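Local coordinates for BH2602 protein (Bacillus halodurans, PDB 3NWZ), which binds coenzyme A and, as a member of the PaaI-type thioesterase family, probably hydrolyses acyl-CoA thioesters, at the interface of chains A and B. Numbering follows the deposited sequence. Chains: chain A/B, BH2602 protein.

The interface of chains A and B. Residues chain A 75-77; chain B 45-46.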
ATOM      1  N   ASN A  75      18.535  11.233 -10.217  1.00 53.51           N
ATOM      2  CA  ASN A  75      19.193  10.164  -9.475  1.00 48.69           C
ATOM      3  C   ASN A  75      19.357  10.451  -7.985  1.00 53.97           C
ATOM      4  O   ASN A  75      19.189  11.578  -7.520  1.00 51.54           O
ATOM      5  CB  ASN A  75      20.560   9.880 -10.092  1.00 48.38           C
ATOM      6  CG  ASN A  75      20.462   9.461 -11.554  1.00 54.79           C
ATOM      7  OD1 ASN A  75      21.390   9.670 -12.334  1.00 67.68           O
ATOM      8  ND2 ASN A  75      19.335   8.853 -11.925  1.00 54.53           N
ATOM      9  N   ASN A  76      19.669   9.402  -7.235  1.00 55.11           N
ATOM     10  CA  ASN A  76      19.882   9.517  -5.805  1.00 59.77           C
ATOM     11  C   ASN A  76      21.391   9.376  -5.601  1.00 63.07           C
ATOM     12  O   ASN A  76      22.130   9.174  -6.570  1.00 59.52           O
ATOM     13  CB  ASN A  76      19.114   8.416  -5.067  1.00 53.65           C
ATOM     14  CG  ASN A  76      19.660   7.024  -5.335  1.00 49.02           C
ATOM     15  OD1 ASN A  76      20.546   6.822  -6.166  1.00 44.77           O
ATOM     16  ND2 ASN A  76      19.121   6.053  -4.625  1.00 47.77           N
ATOM     17  N   PRO A  77      21.873   9.472  -4.349  1.00 68.66           N
ATOM     18  CA  PRO A  77      23.321   9.347  -4.142  1.00 68.86           C
ATOM     19  C   PRO A  77      24.060   8.268  -4.943  1.00 68.97           C
ATOM     20  O   PRO A  77      25.224   8.452  -5.273  1.00 67.89           O
ATOM     21  CB  PRO A  77      23.445   9.161  -2.624  1.00 75.17           C
ATOM     22  CG  PRO A  77      22.058   8.716  -2.189  1.00 77.59           C
ATOM     23  CD  PRO A  77      21.165   9.536  -3.059  1.00 73.04           C
TER
ATOM     24  N   ALA B  45      23.006  15.603  -0.656  1.00 49.22           N
ATOM     25  CA  ALA B  45      23.572  14.467  -1.376  1.00 54.39           C
ATOM     26  C   ALA B  45      23.142  14.446  -2.834  1.00 61.85           C
ATOM     27  O   ALA B  45      23.910  14.045  -3.708  1.00 65.71           O
ATOM     28  CB  ALA B  45      23.162  13.171  -0.708  1.00 49.24           C
ATOM     29  N   THR B  46      21.913  14.883  -3.093  1.00 63.65           N
ATOM     30  CA  THR B  46      21.370  14.898  -4.447  1.00 63.43           C
ATOM     31  C   THR B  46      20.834  16.273  -4.825  1.00 57.92           C
ATOM     32  O   THR B  46      20.625  17.132  -3.964  1.00 54.97           O
ATOM     33  CB  THR B  46      20.198  13.933  -4.566  1.00 59.64           C
ATOM     34  OG1 THR B  46      19.050  14.523  -3.948  1.00 51.56           O
ATOM     35  CG2 THR B  46      20.510  12.630  -3.850  1.00 59.93           C
TER
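The methyl of B:Thr46 in one chain packs against the N-CD edge of the A:Pro77 ring in the other. The threonine CB faces the backbone carbonyl of A:Asn75, 3.9 Å from that residue's O. From CB the side chain forks. The hydroxyl OG1 lies between the backbone N and the carbonyl carbon of its own residue (chi1 76°). This turns the methyl branch, CG2, anti to the carbonyl carbon and toward chain A.

CG2 makes the main contact. It stands on one face of the proline ring, just outside the edge formed by N and CD. It is 3.3 Å from CD and 3.5 Å from N of A:Pro77. The same methyl also reaches the backbone of A:Asn76, lying 3.7 Å from its CA. The side chain of A:Asn76 leaves the backbone on the side away from B:Thr46, so this residue offers its backbone to the partner. The ring atom CG of A:Pro77 is likewise tipped away from chain B.

B:Ala45 lies on the same side of the ring plane but beyond its CB-CG edge, as a looser neighbour. Its CB is 4.5 Å from CB of A:Pro77. Most of the 111 Å² hidden here comes from A:Pro77 and B:Thr46.

Both segments are loops. On chain A the loop comes after strand 64-69 and before helix 83-100. On chain B it leads into helix 47-52. Among the residues described the contact is made chiefly by carbon atoms, and it is a small part of a two-fold symmetric interface. It probably helps to set these loops against each other in a dimer of the kind common among hotdog-fold thioesterases, within an assembly of four copies.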